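Local coordinates for protein TP_0956 (Treponema pallidum subsp. pallidum, PDB 3U64) that probably serves as the periplasmic T-component of a TRAP transporter, a TPR-like helical lipoprotein that assembles as a trimer and is thought to partner a ligand-binding lipoprotein, at residues Phe35-Leu41 with Asn277-Leu283; Val72-Ile77 with Tyr110-Tyr116; Leu205-Ala210 with Lys222-Phe227. Numbering follows the deposited sequence.

The three contacts lie within one all-helical, TPR-like T-component. Contact 1 joins residues near the modelled N-terminus to a late helix, so contacts 2 and 3 fall between its segments. Contacts 2 and 3 pack antiparallel helices on opposite sides of the chain's centre, their own centres about 23 Å apart. Contact 1 lies about 20 Å from contact 2 and 26 Å from contact 3, centre to centre. No two contacts touch. Across the trimer, Glu38 and Asp39 (contact 1) form salt bridges with Arg112 (contact 2) of a neighbouring subunit. Contact 3 touches no other subunit. A sulfate, probably from the crystallisation liquor, lies about 5 Å from the Tyr110 side chain in contact 2.

Contact 1 of 3, residues Phe35-Leu41 with Asn277-Leu283; sequences FTEEDDL and NKLLVIL
Residues 35-41 bend between two helices. Phe35 and Thr36 end helix 33-36, Glu37 leaves helical geometry (phi/psi -102/7), Glu38 is extended (-68/146), and Leu41 begins helix 41-61. The bend lies over the first turn of helix 278-293, which Asn277 enters with positive phi (56/32). Thr36 faces Asn277, Glu37 Lys278 and Glu38 Leu279, with CA atoms 4.8-5.2 Å apart. The main bump, Leu279 (chi1 t, chi2 p), fills the hollow inside the bend, with CD2 3.3 Å from Phe35 O, CA 3.3 Å from Glu38 O and CD1 3.4 Å from Leu41 CD2. Leu41 CD2 also reaches Leu283 CD2 (4.0 Å). The bend gives acceptors to the first NH groups of that helix, whose N-cap residue Asn277 makes no side-chain capping bond. Leu279 N donates to Thr36 O (2.9 Å). Glu37, chi1 and chi2 both m, accepts Asn277 N at OE2 (2.9 Å) and Lys278 N at OE1 (3.2 Å). Thr36 OG1 donates to Glu37 OE2 (3.0 Å). Glu38 OE2 accepts Asp39 N (3.0 Å) and Asp40 N (3.2 Å). Asp40 OD1 N-caps Leu43 N. Glu38 forms salt bridges with Lys53 and Arg112 of the second subunit, Asp39 with that Arg112.

Contact 2 of 3, residues Val72-Ile77 with Tyr110-Tyr116; sequences VGRLYI and YLRGARY
Two helical segments, 72-77 of helix 66-89 and 110-116 of helix 96-124, pack antiparallel. Their axes approach to 7.2 Å and cross at -164°. Gly73 sits against Gly113 with CA atoms 4.0 Å apart, and Ile77 faces Tyr110 at 5.0 Å between CA atoms. The backbones meet closely at the glycines: Gly73 CA is 3.2 Å from Gly113 O. A CB on either glycine would clash with the other helix. These consecutive helices form a hairpin, consistent with a TPR-like fold, and the glycine pair allows their close approach.

Apolar contacts surround the glycines. Tyr76 CB lies 3.7 Å from Gly113 CA. Ile77 (chi1 m, chi2 t) brings CD1 to 3.9 Å from Gly113 C, and its CG2 to 3.9 Å from Tyr110 CD1. Val72 CG1 is 3.9 Å from Tyr116 CB.

Tyr76 (chi1 -92°) and Tyr116 (chi1 m) meet obliquely, planes at 49° and centroids 6.0 Å apart. Arg112 (chi1 and chi2 t, chi3 m) places CD over the Tyr76 face in a CH-pi contact, 3.9 Å from the ring centroid.

The polar link is weak: Arg112 NH1 donates to Tyr76 OH at 3.3 Å. Glu56 accepts hydrogen bonds from the Tyr76 and Tyr116 hydroxyls. Arg112 NH2 forms salt bridges with Glu38 OE2 and Asp39 OD1 of the third subunit. The chemistry therefore joins a tight apolar helix pair to a charged subunit interface.

Contact 3 of 3, residues Leu205-Ala210 with Lys222-Phe227; sequences LTKFYA and KAHTAF
Tyr209 (chi1 m) lays one ring face over Lys222, whose CB is 3.9 Å from the ring centroid in a CH-pi contact. Tyr209 CB lies 3.7 Å from Ala223 CB, and Ala226 CB lies at the ring edge, 4.4 Å from Tyr209 CD2. Both segments are helical and run antiparallel, at 170°, with axes 7.9 Å apart at closest approach. Thr206 faces Ala223, their CA atoms 4.5 Å apart. The alanines keep the spacing small: Ala210 CB meets Ala223 CB at 3.8 Å, and Leu205 CB meets Ala226 CB at 4.2 Å. Thr206 (chi1 m) sets OG1 3.5 Å from Ala226 CB and CG2 3.5 Å from Ala223 O. Its hydroxyl hydrogen-bonds to Trp202 O in its own helix. No hydrogen bond crosses between the segments. This is a helical hairpin like those of TPR proteins, formed by helices 196-211 and 220-233. Helix 176-192 packs on Leu205 and Phe208, while helix 240-250 covers Thr206, Ala210, Ala223 and Phe227.

Contact 1 of 3, residues Phe35-Leu41 with Asn277-Leu283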
loop_
_atom_site.group_PDB
_atom_site.type_symbol
_atom_site.label_atom_id
_atom_site.label_comp_id
_atom_site.label_asym_id
_atom_site.label_seq_id
_atom_site.Cartn_x
_atom_site.Cartn_y
_atom_site.Cartn_z
ATOM N N PHE A 35 0.550 -5.246 14.639
ATOM C CA PHE A 35 -0.457 -4.281 14.209
ATOM C C PHE A 35 -1.117 -3.601 15.404
ATOM O O PHE A 35 -1.218 -2.381 15.426
ATOM C CB PHE A 35 -1.499 -4.910 13.265
ATOM C CG PHE A 35 -0.916 -5.367 11.956
ATOM C CD1 PHE A 35 -0.839 -4.507 10.875
ATOM C CD2 PHE A 35 -0.405 -6.645 11.818
ATOM C CE1 PHE A 35 -0.265 -4.918 9.675
ATOM C CE2 PHE A 35 0.160 -7.059 10.614
ATOM C CZ PHE A 35 0.231 -6.196 9.549
ATOM N N THR A 36 -1.521 -4.373 16.411
ATOM C CA THR A 36 -2.306 -3.826 17.527
ATOM C C THR A 36 -1.516 -2.949 18.491
ATOM O O THR A 36 -2.104 -2.133 19.219
ATOM C CB THR A 36 -3.041 -4.935 18.339
ATOM O OG1 THR A 36 -2.080 -5.810 18.948
ATOM C CG2 THR A 36 -3.957 -5.730 17.425
ATOM N N GLU A 37 -0.194 -3.102 18.499
ATOM C CA GLU A 37 0.652 -2.263 19.359
ATOM C C GLU A 37 1.344 -1.132 18.581
ATOM O O GLU A 37 2.186 -0.402 19.106
ATOM C CB GLU A 37 1.669 -3.122 20.113
ATOM C CG GLU A 37 1.025 -4.267 20.919
ATOM C CD GLU A 37 -0.267 -3.847 21.628
ATOM O OE1 GLU A 37 -0.291 -2.743 22.227
ATOM O OE2 GLU A 37 -1.263 -4.616 21.579
ATOM N N GLU A 38 0.974 -1.004 17.317
ATOM C CA GLU A 38 1.538 0.007 16.438
ATOM C C GLU A 38 1.084 1.402 16.907
ATOM O O GLU A 38 -0.013 1.548 17.467
ATOM C CB GLU A 38 1.106 -0.303 14.995
ATOM C CG GLU A 38 1.726 0.533 13.895
ATOM C CD GLU A 38 3.229 0.545 13.933
ATOM O OE1 GLU A 38 3.854 -0.265 13.230
ATOM O OE2 GLU A 38 3.795 1.371 14.662
ATOM N N ASP A 39 1.947 2.409 16.747
ATOM C CA ASP A 39 1.525 3.803 16.947
ATOM C C ASP A 39 1.513 4.625 15.642
ATOM O O ASP A 39 1.074 5.776 15.620
ATOM C CB ASP A 39 2.316 4.515 18.067
ATOM C CG ASP A 39 3.831 4.497 17.847
ATOM O OD1 ASP A 39 4.281 4.324 16.703
ATOM O OD2 ASP A 39 4.578 4.664 18.838
ATOM N N ASP A 40 1.968 4.010 14.558
ATOM C CA ASP A 40 2.017 4.660 13.248
ATOM C C ASP A 40 0.856 4.212 12.356
ATOM O O ASP A 40 0.896 3.135 11.761
ATOM C CB ASP A 40 3.331 4.328 12.558
ATOM C CG ASP A 40 3.565 5.178 11.321
ATOM O OD1 ASP A 40 2.910 4.947 10.284
ATOM O OD2 ASP A 40 4.416 6.081 11.391
ATOM N N LEU A 41 -0.169 5.046 12.255
ATOM C CA LEU A 41 -1.361 4.707 11.484
ATOM C C LEU A 41 -1.061 4.392 10.021
ATOM O O LEU A 41 -1.585 3.430 9.472
ATOM C CB LEU A 41 -2.393 5.831 11.572
ATOM C CG LEU A 41 -2.768 6.253 12.991
ATOM C CD1 LEU A 41 -3.849 7.351 12.976
ATOM C CD2 LEU A 41 -3.235 5.058 13.767
ATOM N N ASN A 277 -3.500 -3.108 22.686
ATOM C CA ASN A 277 -4.281 -2.294 21.747
ATOM C C ASN A 277 -3.909 -0.816 21.699
ATOM O O ASN A 277 -4.751 0.050 21.444
ATOM C CB ASN A 277 -5.787 -2.496 21.955
ATOM C CG ASN A 277 -6.262 -3.855 21.436
ATOM O OD1 ASN A 277 -5.597 -4.477 20.607
ATOM N ND2 ASN A 277 -7.408 -4.316 21.925
ATOM N N LYS A 278 -2.633 -0.532 21.917
ATOM C CA LYS A 278 -2.151 0.830 21.739
ATOM C C LYS A 278 -2.696 1.457 20.446
ATOM O O LYS A 278 -3.106 2.620 20.434
ATOM C CB LYS A 278 -0.616 0.887 21.769
ATOM C CG LYS A 278 -0.084 2.307 21.907
ATOM C CD LYS A 278 1.356 2.449 21.430
ATOM C CE LYS A 278 2.333 1.761 22.341
ATOM N NZ LYS A 278 3.714 1.830 21.791
ATOM N N LEU A 279 -2.731 0.696 19.356
ATOM C CA LEU A 279 -3.218 1.256 18.095
ATOM C C LEU A 279 -4.666 1.767 18.209
ATOM O O LEU A 279 -4.992 2.868 17.780
ATOM C CB LEU A 279 -3.102 0.236 16.964
ATOM C CG LEU A 279 -3.686 0.689 15.612
ATOM C CD1 LEU A 279 -2.930 1.864 15.024
ATOM C CD2 LEU A 279 -3.729 -0.454 14.614
ATOM N N LEU A 280 -5.542 0.966 18.793
ATOM C CA LEU A 280 -6.938 1.375 18.899
ATOM C C LEU A 280 -7.102 2.599 19.812
ATOM O O LEU A 280 -7.875 3.502 19.508
ATOM C CB LEU A 280 -7.806 0.204 19.364
ATOM C CG LEU A 280 -8.122 -0.827 18.269
ATOM C CD1 LEU A 280 -6.860 -1.383 17.631
ATOM C CD2 LEU A 280 -8.980 -1.966 18.811
ATOM N N VAL A 281 -6.351 2.636 20.912
ATOM C CA VAL A 281 -6.335 3.807 21.789
ATOM C C VAL A 281 -5.946 5.080 21.024
ATOM O O VAL A 281 -6.623 6.111 21.142
ATOM C CB VAL A 281 -5.401 3.570 23.006
ATOM C CG1 VAL A 281 -5.159 4.871 23.792
ATOM C CG2 VAL A 281 -5.985 2.474 23.902
ATOM N N ILE A 282 -4.869 4.997 20.237
ATOM C CA ILE A 282 -4.443 6.106 19.373
ATOM C C ILE A 282 -5.560 6.546 18.447
ATOM O O ILE A 282 -5.784 7.749 18.266
ATOM C CB ILE A 282 -3.237 5.746 18.449
ATOM C CG1 ILE A 282 -2.019 5.300 19.260
ATOM C CG2 ILE A 282 -2.888 6.939 17.518
ATOM C CD1 ILE A 282 -1.567 6.309 20.220
ATOM N N LEU A 283 -6.244 5.569 17.842
ATOM C CA LEU A 283 -7.363 5.866 16.938
ATOM C C LEU A 283 -8.493 6.571 17.683
ATOM O O LEU A 283 -8.975 7.615 17.257
ATOM C CB LEU A 283 -7.887 4.596 16.239
ATOM C CG LEU A 283 -7.040 4.052 15.081
ATOM C CD1 LEU A 283 -7.347 2.583 14.808
ATOM C CD2 LEU A 283 -7.202 4.894 13.807
#

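Contact 2 of 3, residues Val72-Ile77 with Tyr110-Tyr116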
loop_
_atom_site.group_PDB
_atom_site.type_symbol
_atom_site.label_atom_id
_atom_site.label_comp_id
_atom_site.label_asym_id
_atom_site.label_seq_id
_atom_site.Cartn_x
_atom_site.Cartn_y
_atom_site.Cartn_z
ATOM N N VAL A 72 -11.300 -13.129 9.243
ATOM C CA VAL A 72 -11.385 -12.271 8.075
ATOM C C VAL A 72 -12.565 -11.300 8.206
ATOM O O VAL A 72 -12.445 -10.132 7.843
ATOM C CB VAL A 72 -11.422 -13.062 6.754
ATOM C CG1 VAL A 72 -12.713 -13.870 6.638
ATOM C CG2 VAL A 72 -11.252 -12.114 5.553
ATOM N N GLY A 73 -13.680 -11.767 8.764
ATOM C CA GLY A 73 -14.825 -10.894 9.022
ATOM C C GLY A 73 -14.472 -9.716 9.919
ATOM O O GLY A 73 -14.762 -8.572 9.594
ATOM N N ARG A 74 -13.836 -10.005 11.053
ATOM C CA ARG A 74 -13.444 -8.982 12.014
ATOM C C ARG A 74 -12.509 -7.968 11.354
ATOM O O ARG A 74 -12.632 -6.758 11.554
ATOM C CB ARG A 74 -12.769 -9.642 13.246
ATOM C CG ARG A 74 -11.903 -8.710 14.100
ATOM C CD ARG A 74 -11.274 -9.435 15.298
ATOM N NE ARG A 74 -10.720 -10.734 14.925
ATOM C CZ ARG A 74 -10.803 -11.835 15.674
ATOM N NH1 ARG A 74 -11.424 -11.802 16.849
ATOM N NH2 ARG A 74 -10.268 -12.975 15.248
ATOM N N LEU A 75 -11.577 -8.482 10.560
ATOM C CA LEU A 75 -10.587 -7.657 9.887
ATOM C C LEU A 75 -11.218 -6.627 8.946
ATOM O O LEU A 75 -10.835 -5.447 8.956
ATOM C CB LEU A 75 -9.651 -8.558 9.098
ATOM C CG LEU A 75 -8.180 -8.237 9.228
ATOM C CD1 LEU A 75 -7.851 -7.810 10.647
ATOM C CD2 LEU A 75 -7.387 -9.461 8.817
ATOM N N TYR A 76 -12.156 -7.078 8.113
ATOM C CA TYR A 76 -12.875 -6.170 7.222
ATOM C C TYR A 76 -13.618 -5.099 8.004
ATOM O O TYR A 76 -13.582 -3.923 7.633
ATOM C CB TYR A 76 -13.825 -6.927 6.289
ATOM C CG TYR A 76 -13.143 -7.275 4.986
ATOM C CD1 TYR A 76 -12.634 -8.552 4.763
ATOM C CD2 TYR A 76 -12.943 -6.306 4.008
ATOM C CE1 TYR A 76 -11.978 -8.867 3.586
ATOM C CE2 TYR A 76 -12.280 -6.602 2.823
ATOM C CZ TYR A 76 -11.800 -7.891 2.618
ATOM O OH TYR A 76 -11.133 -8.208 1.458
ATOM N N ILE A 77 -14.268 -5.496 9.098
ATOM C CA ILE A 77 -15.044 -4.539 9.899
ATOM C C ILE A 77 -14.152 -3.480 10.578
ATOM O O ILE A 77 -14.480 -2.285 10.584
ATOM C CB ILE A 77 -15.937 -5.251 10.947
ATOM C CG1 ILE A 77 -17.024 -6.054 10.232
ATOM C CG2 ILE A 77 -16.584 -4.228 11.890
ATOM C CD1 ILE A 77 -17.672 -7.095 11.088
ATOM N N TYR A 110 -18.370 -3.202 5.729
ATOM C CA TYR A 110 -19.006 -3.720 6.941
ATOM C C TYR A 110 -19.812 -4.980 6.614
ATOM O O TYR A 110 -19.729 -5.998 7.311
ATOM C CB TYR A 110 -19.920 -2.670 7.569
ATOM C CG TYR A 110 -19.176 -1.572 8.298
ATOM C CD1 TYR A 110 -18.081 -1.867 9.112
ATOM C CD2 TYR A 110 -19.564 -0.235 8.171
ATOM C CE1 TYR A 110 -17.399 -0.861 9.785
ATOM C CE2 TYR A 110 -18.884 0.778 8.844
ATOM C CZ TYR A 110 -17.808 0.457 9.650
ATOM O OH TYR A 110 -17.128 1.440 10.315
ATOM N N LEU A 111 -20.571 -4.912 5.526
ATOM C CA LEU A 111 -21.479 -5.979 5.192
ATOM C C LEU A 111 -20.716 -7.204 4.722
ATOM O O LEU A 111 -21.118 -8.328 5.017
ATOM C CB LEU A 111 -22.468 -5.531 4.129
ATOM C CG LEU A 111 -23.536 -4.523 4.547
ATOM C CD1 LEU A 111 -24.251 -4.011 3.305
ATOM C CD2 LEU A 111 -24.532 -5.139 5.489
ATOM N N ARG A 112 -19.620 -6.997 3.994
ATOM C CA ARG A 112 -18.800 -8.130 3.559
ATOM C C ARG A 112 -18.204 -8.782 4.799
ATOM O O ARG A 112 -18.180 -10.008 4.914
ATOM C CB ARG A 112 -17.692 -7.686 2.591
ATOM C CG ARG A 112 -16.758 -8.814 2.110
ATOM C CD ARG A 112 -15.493 -8.273 1.435
ATOM N NE ARG A 112 -15.816 -7.451 0.269
ATOM C CZ ARG A 112 -14.921 -6.909 -0.553
ATOM N NH1 ARG A 112 -13.626 -7.096 -0.360
ATOM N NH2 ARG A 112 -15.324 -6.175 -1.574
ATOM N N GLY A 113 -17.720 -7.944 5.720
ATOM C CA GLY A 113 -17.167 -8.406 6.980
ATOM C C GLY A 113 -18.198 -9.167 7.793
ATOM O O GLY A 113 -17.925 -10.264 8.288
ATOM N N ALA A 114 -19.402 -8.613 7.914
ATOM C CA ALA A 114 -20.436 -9.294 8.703
ATOM C C ALA A 114 -20.794 -10.648 8.109
ATOM O O ALA A 114 -21.022 -11.611 8.843
ATOM C CB ALA A 114 -21.671 -8.443 8.845
ATOM N N ARG A 115 -20.837 -10.714 6.779
ATOM C CA ARG A 115 -21.226 -11.930 6.078
ATOM C C ARG A 115 -20.145 -13.012 6.160
ATOM O O ARG A 115 -20.450 -14.208 6.209
ATOM C CB ARG A 115 -21.558 -11.625 4.612
ATOM C CG ARG A 115 -22.799 -10.776 4.446
ATOM C CD ARG A 115 -23.121 -10.461 2.986
ATOM N NE ARG A 115 -23.965 -9.269 2.913
ATOM C CZ ARG A 115 -24.622 -8.871 1.830
ATOM N NH1 ARG A 115 -24.548 -9.582 0.709
ATOM N NH2 ARG A 115 -25.365 -7.768 1.873
ATOM N N TYR A 116 -18.884 -12.589 6.132
ATOM C CA TYR A 116 -17.780 -13.511 6.357
ATOM C C TYR A 116 -17.857 -14.127 7.758
ATOM O O TYR A 116 -17.699 -15.335 7.912
ATOM C CB TYR A 116 -16.435 -12.806 6.164
ATOM C CG TYR A 116 -15.988 -12.723 4.725
ATOM C CD1 TYR A 116 -16.364 -13.686 3.798
ATOM C CD2 TYR A 116 -15.170 -11.692 4.299
ATOM C CE1 TYR A 116 -15.945 -13.606 2.467
ATOM C CE2 TYR A 116 -14.744 -11.606 2.983
ATOM C CZ TYR A 116 -15.128 -12.557 2.076
ATOM O OH TYR A 116 -14.692 -12.453 0.778
#

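Contact 3 of 3, residues Leu205-Ala210 with Lys222-Phe227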
loop_
_atom_site.group_PDB
_atom_site.type_symbol
_atom_site.label_atom_id
_atom_site.label_comp_id
_atom_site.label_asym_id
_atom_site.label_seq_id
_atom_site.Cartn_x
_atom_site.Cartn_y
_atom_site.Cartn_z
ATOM N N LEU A 205 -24.190 -1.875 21.671
ATOM C CA LEU A 205 -25.626 -1.746 21.936
ATOM C C LEU A 205 -25.984 -0.332 22.388
ATOM O O LEU A 205 -27.036 0.212 22.010
ATOM C CB LEU A 205 -26.116 -2.789 22.958
ATOM C CG LEU A 205 -26.224 -4.205 22.400
ATOM C CD1 LEU A 205 -26.538 -5.236 23.492
ATOM C CD2 LEU A 205 -27.278 -4.220 21.298
ATOM N N THR A 206 -25.125 0.260 23.209
ATOM C CA THR A 206 -25.373 1.628 23.677
ATOM C C THR A 206 -25.498 2.532 22.462
ATOM O O THR A 206 -26.461 3.279 22.321
ATOM C CB THR A 206 -24.240 2.147 24.571
ATOM O OG1 THR A 206 -24.098 1.277 25.702
ATOM C CG2 THR A 206 -24.558 3.580 25.074
ATOM N N LYS A 207 -24.530 2.421 21.563
ATOM C CA LYS A 207 -24.519 3.230 20.360
ATOM C C LYS A 207 -25.737 2.961 19.491
ATOM O O LYS A 207 -26.357 3.895 19.003
ATOM C CB LYS A 207 -23.216 3.039 19.591
ATOM C CG LYS A 207 -22.022 3.545 20.376
ATOM C CD LYS A 207 -20.740 3.670 19.535
ATOM C CE LYS A 207 -20.073 2.331 19.344
ATOM N NZ LYS A 207 -18.794 2.479 18.581
ATOM N N PHE A 208 -26.115 1.697 19.329
ATOM C CA PHE A 208 -27.289 1.414 18.522
ATOM C C PHE A 208 -28.539 2.046 19.123
ATOM O O PHE A 208 -29.264 2.772 18.435
ATOM C CB PHE A 208 -27.526 -0.095 18.321
ATOM C CG PHE A 208 -28.884 -0.411 17.703
ATOM C CD1 PHE A 208 -29.070 -0.381 16.311
ATOM C CD2 PHE A 208 -29.978 -0.690 18.515
ATOM C CE1 PHE A 208 -30.333 -0.646 15.737
ATOM C CE2 PHE A 208 -31.239 -0.965 17.956
ATOM C CZ PHE A 208 -31.416 -0.940 16.566
ATOM N N TYR A 209 -28.802 1.768 20.400
ATOM C CA TYR A 209 -30.049 2.226 21.034
ATOM C C TYR A 209 -30.150 3.726 21.021
ATOM O O TYR A 209 -31.222 4.262 20.812
ATOM C CB TYR A 209 -30.165 1.728 22.471
ATOM C CG TYR A 209 -30.407 0.254 22.542
ATOM C CD1 TYR A 209 -31.299 -0.360 21.671
ATOM C CD2 TYR A 209 -29.724 -0.533 23.456
ATOM C CE1 TYR A 209 -31.515 -1.723 21.716
ATOM C CE2 TYR A 209 -29.928 -1.892 23.510
ATOM C CZ TYR A 209 -30.817 -2.483 22.639
ATOM O OH TYR A 209 -31.007 -3.842 22.704
ATOM N N ALA A 210 -29.028 4.409 21.245
ATOM C CA ALA A 210 -29.061 5.862 21.365
ATOM C C ALA A 210 -29.318 6.515 20.014
ATOM O O ALA A 210 -29.902 7.588 19.928
ATOM C CB ALA A 210 -27.752 6.386 21.972
ATOM N N LYS A 222 -33.003 2.285 27.119
ATOM C CA LYS A 222 -32.228 1.113 26.733
ATOM C C LYS A 222 -30.758 1.464 26.614
ATOM O O LYS A 222 -29.901 0.725 27.087
ATOM C CB LYS A 222 -32.709 0.547 25.397
ATOM C CG LYS A 222 -34.018 -0.200 25.466
ATOM C CD LYS A 222 -34.354 -0.826 24.114
ATOM C CE LYS A 222 -35.534 -1.788 24.230
ATOM N NZ LYS A 222 -35.824 -2.490 22.950
ATOM N N ALA A 223 -30.464 2.596 25.980
ATOM C CA ALA A 223 -29.083 2.982 25.773
ATOM C C ALA A 223 -28.350 3.168 27.097
ATOM O O ALA A 223 -27.194 2.758 27.235
ATOM C CB ALA A 223 -28.986 4.242 24.918
ATOM N N HIS A 224 -29.021 3.774 28.069
ATOM C CA HIS A 224 -28.419 4.034 29.381
ATOM C C HIS A 224 -28.131 2.767 30.176
ATOM O O HIS A 224 -27.082 2.650 30.809
ATOM C CB HIS A 224 -29.298 4.975 30.215
ATOM C CG HIS A 224 -29.164 6.414 29.824
ATOM N ND1 HIS A 224 -29.885 6.976 28.791
ATOM C CD2 HIS A 224 -28.376 7.400 30.312
ATOM C CE1 HIS A 224 -29.558 8.250 28.671
ATOM N NE2 HIS A 224 -28.644 8.533 29.582
ATOM N N THR A 225 -29.069 1.826 30.140
ATOM C CA THR A 225 -28.894 0.549 30.814
ATOM C C THR A 225 -27.741 -0.244 30.184
ATOM O O THR A 225 -26.948 -0.881 30.888
ATOM C CB THR A 225 -30.190 -0.274 30.769
ATOM O OG1 THR A 225 -31.213 0.409 31.514
ATOM C CG2 THR A 225 -29.963 -1.665 31.353
ATOM N N ALA A 226 -27.644 -0.206 28.857
ATOM C CA ALA A 226 -26.536 -0.869 28.184
ATOM C C ALA A 226 -25.207 -0.231 28.628
ATOM O O ALA A 226 -24.252 -0.938 28.966
ATOM C CB ALA A 226 -26.713 -0.822 26.667
ATOM N N PHE A 227 -25.169 1.100 28.681
ATOM C CA PHE A 227 -23.991 1.799 29.178
ATOM C C PHE A 227 -23.631 1.468 30.632
ATOM O O PHE A 227 -22.450 1.384 30.976
ATOM C CB PHE A 227 -24.103 3.326 29.027
ATOM C CG PHE A 227 -22.795 4.033 29.293
ATOM C CD1 PHE A 227 -21.841 4.128 28.296
ATOM C CD2 PHE A 227 -22.496 4.533 30.560
ATOM C CE1 PHE A 227 -20.599 4.746 28.534
ATOM C CE2 PHE A 227 -21.268 5.153 30.811
ATOM C CZ PHE A 227 -20.319 5.261 29.800
#